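Local structure of uncharacterized protein (Bacteroides ovatus CL02T12C04, 6PTM) at residues 494-498 / 499-503; 444-447 / 448-451. The protein probably hydrolyses carrageenan chains from one end, as an exo-carrageenase of glycoside hydrolase family 42. One frame throughout, in Å; residues are numbered along the deposited sequence.

Interaction 1: residues 494-498 / 499-503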
ATOM      1  N   TRP A 494      -6.858   6.399   7.553  1.00 12.21           N
ATOM      2  CA  TRP A 494      -6.077   7.070   8.615  1.00 12.33           C
ATOM      3  C   TRP A 494      -4.858   6.184   8.944  1.00 12.72           C
ATOM      4  O   TRP A 494      -3.699   6.679   8.980  1.00 11.33           O
ATOM      5  CB  TRP A 494      -6.972   7.328   9.837  1.00 11.93           C
ATOM      6  CG  TRP A 494      -6.280   8.142  10.879  1.00 12.06           C
ATOM      7  CD1 TRP A 494      -5.384   7.703  11.796  1.00 12.00           C
ATOM      8  CD2 TRP A 494      -6.406   9.558  11.082  1.00 12.50           C
ATOM      9  NE1 TRP A 494      -4.948   8.741  12.563  1.00 12.65           N
ATOM     10  CE2 TRP A 494      -5.562   9.892  12.157  1.00 12.05           C
ATOM     11  CE3 TRP A 494      -7.158  10.559  10.473  1.00 12.34           C
ATOM     12  CZ2 TRP A 494      -5.433  11.194  12.609  1.00 12.61           C
ATOM     13  CZ3 TRP A 494      -7.038  11.849  10.918  1.00 12.23           C
ATOM     14  CH2 TRP A 494      -6.176  12.164  11.967  1.00 12.96           C
ATOM     15  N   LEU A 495      -5.114   4.905   9.215  1.00 12.02           N
ATOM     16  CA  LEU A 495      -4.050   3.967   9.617  1.00 11.99           C
ATOM     17  C   LEU A 495      -3.003   3.858   8.495  1.00 12.12           C
ATOM     18  O   LEU A 495      -1.789   3.997   8.769  1.00 10.83           O
ATOM     19  CB  LEU A 495      -4.707   2.627   9.975  1.00 13.08           C
ATOM     20  CG  LEU A 495      -3.766   1.499  10.370  1.00 12.74           C
ATOM     21  CD1 LEU A 495      -3.041   1.815  11.663  1.00 13.37           C
ATOM     22  CD2 LEU A 495      -4.541   0.184  10.434  1.00 15.10           C
ATOM     23  N   ALA A 496      -3.442   3.663   7.248  1.00 11.86           N
ATOM     24  CA  ALA A 496      -2.529   3.537   6.101  1.00 12.51           C
ATOM     25  C   ALA A 496      -1.653   4.801   6.012  1.00 12.94           C
ATOM     26  O   ALA A 496      -0.413   4.683   5.765  1.00 11.52           O
ATOM     27  CB  ALA A 496      -3.295   3.303   4.827  1.00 13.50           C
ATOM     28  N   THR A 497      -2.244   5.962   6.280  1.00 12.08           N
ATOM     29  CA  THR A 497      -1.517   7.247   6.206  1.00 13.06           C
ATOM     30  C   THR A 497      -0.490   7.328   7.340  1.00 12.87           C
ATOM     31  O   THR A 497       0.650   7.752   7.075  1.00 12.73           O
ATOM     32  CB  THR A 497      -2.471   8.446   6.174  1.00 12.43           C
ATOM     33  OG1 THR A 497      -3.353   8.242   5.072  1.00 11.87           O
ATOM     34  CG2 THR A 497      -1.656   9.709   6.018  1.00 12.89           C
ATOM     35  N   ILE A 498      -0.847   6.887   8.542  1.00 12.88           N
ATOM     36  CA  ILE A 498       0.133   6.817   9.660  1.00 13.98           C
ATOM     37  C   ILE A 498       1.358   5.982   9.223  1.00 13.56           C
ATOM     38  O   ILE A 498       2.493   6.343   9.604  1.00 13.69           O
ATOM     39  CB  ILE A 498      -0.526   6.303  10.943  1.00 14.58           C
ATOM     40  CG1 ILE A 498      -1.519   7.337  11.503  1.00 15.92           C
ATOM     41  CG2 ILE A 498       0.533   5.869  11.957  1.00 13.70           C
ATOM     42  CD1 ILE A 498      -0.910   8.622  11.994  1.00 16.00           C
ATOM     43  N   HIS A 499       1.159   4.924   8.433  1.00 14.02           N
ATOM     44  CA  HIS A 499       2.231   3.990   8.020  1.00 13.22           C
ATOM     45  C   HIS A 499       2.900   4.434   6.704  1.00 13.87           C
ATOM     46  O   HIS A 499       3.702   3.640   6.172  1.00 15.04           O
ATOM     47  CB  HIS A 499       1.660   2.585   7.995  1.00 14.27           C
ATOM     48  CG  HIS A 499       1.397   2.001   9.361  1.00 14.47           C
ATOM     49  ND1 HIS A 499       2.250   1.063   9.932  1.00 13.79           N
ATOM     50  CD2 HIS A 499       0.410   2.227  10.264  1.00 15.33           C
ATOM     51  CE1 HIS A 499       1.786   0.708  11.114  1.00 15.05           C
ATOM     52  NE2 HIS A 499       0.630   1.418  11.348  1.00 14.40           N
ATOM     53  N   GLY A 500       2.554   5.600   6.153  1.00 13.27           N
ATOM     54  CA  GLY A 500       3.322   6.196   5.041  1.00 13.50           C
ATOM     55  C   GLY A 500       2.502   6.594   3.824  1.00 13.33           C
ATOM     56  O   GLY A 500       3.041   7.285   2.972  1.00 14.41           O
ATOM     57  N   LEU A 501       1.259   6.157   3.713  1.00 13.08           N
ATOM     58  CA  LEU A 501       0.459   6.466   2.506  1.00 13.65           C
ATOM     59  C   LEU A 501       0.311   7.982   2.316  1.00 13.37           C
ATOM     60  O   LEU A 501      -0.139   8.692   3.252  1.00 11.57           O
ATOM     61  CB  LEU A 501      -0.905   5.810   2.642  1.00 13.95           C
ATOM     62  CG  LEU A 501      -1.855   6.015   1.467  1.00 15.13           C
ATOM     63  CD1 LEU A 501      -1.241   5.456   0.175  1.00 15.53           C
ATOM     64  CD2 LEU A 501      -3.166   5.323   1.802  1.00 15.24           C
ATOM     65  N   THR A 502       0.575   8.439   1.094  1.00 13.16           N
ATOM     66  CA  THR A 502       0.542   9.880   0.741  1.00 13.07           C
ATOM     67  C   THR A 502      -0.623  10.170  -0.200  1.00 12.71           C
ATOM     68  O   THR A 502      -1.221  11.227  -0.080  1.00 13.60           O
ATOM     69  CB  THR A 502       1.843  10.388   0.106  1.00 13.37           C
ATOM     70  OG1 THR A 502       2.986   9.704   0.616  1.00 13.04           O
ATOM     71  CG2 THR A 502       1.998  11.873   0.346  1.00 14.11           C
ATOM     72  N   ALA A 503      -0.898   9.294  -1.148  1.00 13.89           N
ATOM     73  CA  ALA A 503      -1.925   9.519  -2.179  1.00 13.40           C
ATOM     74  C   ALA A 503      -2.535   8.184  -2.539  1.00 13.34           C
ATOM     75  O   ALA A 503      -1.805   7.189  -2.541  1.00 12.69           O
ATOM     76  CB  ALA A 503      -1.308  10.165  -3.381  1.00 14.79           C
TER
HETATM   77  O   HOH W   1      -2.837   9.393   2.592  1.00 12.77           O

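Interaction 2: residues 444-447 / 448-451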
ATOM      1  N   ALA A 444     -10.426  -6.531  13.019  1.00 17.64           N
ATOM      2  CA  ALA A 444     -11.605  -6.074  12.263  1.00 16.75           C
ATOM      3  C   ALA A 444     -11.432  -6.257  10.761  1.00 16.19           C
ATOM      4  O   ALA A 444     -12.443  -6.128  10.034  1.00 14.74           O
ATOM      5  CB  ALA A 444     -11.876  -4.630  12.566  1.00 18.00           C
ATOM      6  N   PHE A 445     -10.199  -6.323  10.272  1.00 16.00           N
ATOM      7  CA  PHE A 445      -9.915  -6.302   8.815  1.00 16.82           C
ATOM      8  C   PHE A 445      -8.509  -6.860   8.602  1.00 16.96           C
ATOM      9  O   PHE A 445      -7.738  -7.025   9.567  1.00 17.40           O
ATOM     10  CB  PHE A 445     -10.077  -4.897   8.190  1.00 16.98           C
ATOM     11  CG  PHE A 445      -9.273  -3.802   8.858  1.00 16.24           C
ATOM     12  CD1 PHE A 445      -7.943  -3.592   8.537  1.00 15.97           C
ATOM     13  CD2 PHE A 445      -9.854  -2.968   9.788  1.00 15.50           C
ATOM     14  CE1 PHE A 445      -7.201  -2.606   9.171  1.00 16.34           C
ATOM     15  CE2 PHE A 445      -9.107  -1.989  10.429  1.00 16.76           C
ATOM     16  CZ  PHE A 445      -7.777  -1.826  10.134  1.00 16.06           C
ATOM     17  N   ASP A 446      -8.163  -7.085   7.346  1.00 17.46           N
ATOM     18  CA  ASP A 446      -6.815  -7.579   6.998  1.00 18.51           C
ATOM     19  C   ASP A 446      -5.876  -6.369   7.084  1.00 17.81           C
ATOM     20  O   ASP A 446      -5.795  -5.631   6.098  1.00 18.42           O
ATOM     21  CB  ASP A 446      -6.830  -8.278   5.632  1.00 19.67           C
ATOM     22  CG  ASP A 446      -5.435  -8.753   5.244  1.00 19.70           C
ATOM     23  OD1 ASP A 446      -4.527  -8.643   6.100  1.00 17.75           O
ATOM     24  OD2 ASP A 446      -5.267  -9.206   4.105  1.00 19.42           O
ATOM     25  N   TRP A 447      -5.203  -6.200   8.224  1.00 17.23           N
ATOM     26  CA  TRP A 447      -4.315  -5.055   8.562  1.00 17.50           C
ATOM     27  C   TRP A 447      -2.885  -5.251   8.022  1.00 17.10           C
ATOM     28  O   TRP A 447      -2.070  -4.344   8.230  1.00 16.22           O
ATOM     29  CB  TRP A 447      -4.254  -4.846  10.092  1.00 17.25           C
ATOM     30  CG  TRP A 447      -3.686  -6.024  10.832  1.00 17.60           C
ATOM     31  CD1 TRP A 447      -4.228  -7.282  10.889  1.00 18.34           C
ATOM     32  CD2 TRP A 447      -2.439  -6.108  11.553  1.00 18.01           C
ATOM     33  NE1 TRP A 447      -3.433  -8.126  11.616  1.00 18.49           N
ATOM     34  CE2 TRP A 447      -2.335  -7.434  12.053  1.00 18.45           C
ATOM     35  CE3 TRP A 447      -1.420  -5.201  11.852  1.00 18.53           C
ATOM     36  CZ2 TRP A 447      -1.238  -7.870  12.787  1.00 17.93           C
ATOM     37  CZ3 TRP A 447      -0.354  -5.623  12.616  1.00 17.92           C
ATOM     38  CH2 TRP A 447      -0.256  -6.941  13.057  1.00 18.72           C
ATOM     39  N   VAL A 448      -2.544  -6.399   7.439  1.00 16.68           N
ATOM     40  CA  VAL A 448      -1.121  -6.837   7.303  1.00 16.39           C
ATOM     41  C   VAL A 448      -0.428  -6.008   6.201  1.00 16.11           C
ATOM     42  O   VAL A 448       0.726  -5.603   6.422  1.00 14.06           O
ATOM     43  CB  VAL A 448      -0.983  -8.360   7.065  1.00 17.22           C
ATOM     44  CG1 VAL A 448       0.451  -8.744   6.796  1.00 17.45           C
ATOM     45  CG2 VAL A 448      -1.460  -9.166   8.264  1.00 16.53           C
ATOM     46  N   GLU A 449      -1.086  -5.757   5.066  1.00 14.37           N
ATOM     47  CA  GLU A 449      -0.465  -4.971   3.966  1.00 14.29           C
ATOM     48  C   GLU A 449      -0.255  -3.501   4.385  1.00 14.94           C
ATOM     49  O   GLU A 449       0.894  -2.992   4.224  1.00 13.95           O
ATOM     50  CB  GLU A 449      -1.289  -5.129   2.703  1.00 16.12           C
ATOM     51  CG  GLU A 449      -1.274  -6.551   2.200  1.00 16.81           C
ATOM     52  CD  GLU A 449      -2.088  -6.749   0.941  1.00 19.08           C
ATOM     53  OE1 GLU A 449      -2.123  -5.820   0.085  1.00 20.06           O
ATOM     54  OE2 GLU A 449      -2.700  -7.811   0.852  1.00 18.03           O
ATOM     55  N   ILE A 450      -1.282  -2.802   4.892  1.00 14.71           N
ATOM     56  CA  ILE A 450      -1.160  -1.342   5.206  1.00 14.39           C
ATOM     57  C   ILE A 450      -0.326  -1.089   6.476  1.00 14.79           C
ATOM     58  O   ILE A 450       0.078   0.070   6.676  1.00 14.63           O
ATOM     59  CB  ILE A 450      -2.531  -0.663   5.289  1.00 14.58           C
ATOM     60  CG1 ILE A 450      -3.446  -1.261   6.357  1.00 14.36           C
ATOM     61  CG2 ILE A 450      -3.202  -0.636   3.918  1.00 14.64           C
ATOM     62  CD1 ILE A 450      -4.703  -0.424   6.577  1.00 14.73           C
ATOM     63  N   CYS A 451      -0.123  -2.082   7.349  1.00 13.71           N
ATOM     64  CA  CYS A 451       0.769  -1.950   8.524  1.00 14.46           C
ATOM     65  C   CYS A 451       2.148  -2.559   8.203  1.00 14.22           C
ATOM     66  O   CYS A 451       3.109  -1.816   8.005  1.00 12.73           O
ATOM     67  CB  CYS A 451       0.151  -2.547   9.773  1.00 15.08           C
ATOM     68  SG  CYS A 451      -1.296  -1.612  10.349  1.00 15.00           S
TER
HETATM   69  O   HOH W   2      -3.830  -4.486   4.757  1.00 11.32           O
HETATM   70  O   HOH W   3      -2.993  -9.557   2.690  1.00 16.84           O

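Interaction 1: residues 494-498 / 499-503
Leu495 and His499 run alongside each other, one turn apart, through different first torsions: CG of Leu495 lies opposite the backbone N (chi1 178°), whereas the imidazole of His499 stands opposite its own carbonyl carbon (chi1 -72°). The CD1 methyl of Leu495 thereby meets the ring at CD2 and, 3.7 Å away, at NE2. His499 CD2 also comes within 3.2 Å of Leu495 O, which lies in the ring plane at its edge. That same oxygen accepts from His499 N at 3.1 Å. Each ring nitrogen has a carboxylate partner, ND1 with Asp455 and NE2 with Glu708; this pair of bonds holds the rotation of the ring and would probably favour its protonated form.

Past the histidine the chain leaves the helix in a Schellman motif. Gly500 takes a positive phi, at which a side chain would be jammed against the preceding carbonyl oxygen. Its N bonds to Thr497 O at 3.0 Å. Leu501 N reaches further back, to Ala496 O at 3.0 Å, in a fairly straight bond (165° at the hydrogen). The leucine side chain folds over the same turn, CD2 resting 3.6 Å from Ala496 CB, so that an apolar contact closes the motif. The CG2 methyl of Thr497 comes within 3.3 Å of Leu501 O. A water donates to both Leu501 O and Thr497 OG1, while OG1 itself is bonded to Tyr493 O.

Helix 551-559 packs on Thr497 and Ile498, and helix 448-460 on Leu495, Ala496 and His499. The turn delivers the chain to strand 503-506, parallel to strand 466-471, completing a beta-alpha-beta crossover.

Interaction 2: residues 444-447 / 448-451
Trp447 meets residues of the following helical turn along much of its length. Its CB lies 3.5 Å from Val448 N, and CG, set between the backbone N and the carbonyl carbon (chi1 62°), turns the indole back across the start of the helix. The pyrrole part comes next: Val448 CG2 sits over one face in a CH-pi contact, 4.2 Å from the centroid of the five-membered ring and 16° off its normal. Further out, CE3 touches Cys451 CB at 3.7 Å. Cys451 SG lies in the indole plane, at the edge of the six-membered ring and 5.3 Å from its centroid, a sulfur-aromatic contact. The ring of Tyr443 also meets the indole. With an alanine here, Val448 CG2 would probably lose the face it rests on and a gap would be likely to open beside Cys451.

Backbone and carboxylate bonds secure the same turn. Trp447 O accepts from Cys451 N at 3.1 Å, while Asp446 OD1 takes Val448 N at 3.3 Å, nearly straight at the hydrogen (167°) but from above the carboxylate plane. Asp446 OD2 and Glu449 OE2 are 4.4 Å apart, and a water donating to both probably softens their repulsion; Glu449 OE1 accepts from Ser426 N. A second water links Asp446 O to Ile450 N, satisfying another amide near the helix start. Phe445 CE1 packs against Ile450 CD1 at 4.2 Å.

A carboxylate accepting a backbone N-H at the start of a helix is a classic N-terminal capping arrangement. Here it opens helix 448-460, which joins the parallel strands 421-423 and 466-471 in the manner of the beta/alpha barrel expected of family 42 enzymes.

The two contacts treat opposite ends of neighbouring helices: interaction 1 closes helix 486-498, interaction 2 opens helix 448-460. They touch directly. Leu495 CD2 lies 3.7 Å from Cys451 SG and 3.8 Å from Phe445 CZ, and His499 CB is 3.3 Å from Ile450 O, so side-chain packing, with one carbonyl oxygen against the histidine CB, joins both ends. Interaction 1 is wholly buried, and several of its carbonyl groups are met by backbone N-H groups, a water and Gln558. Interaction 2 is largely buried but reaches a partly exposed margin at Asp446 and Val448, where a carboxylate takes one backbone amide, a water bridges two carboxylates and a 1,2-ethanediol, probably from the crystallisation liquor, lies near the valine.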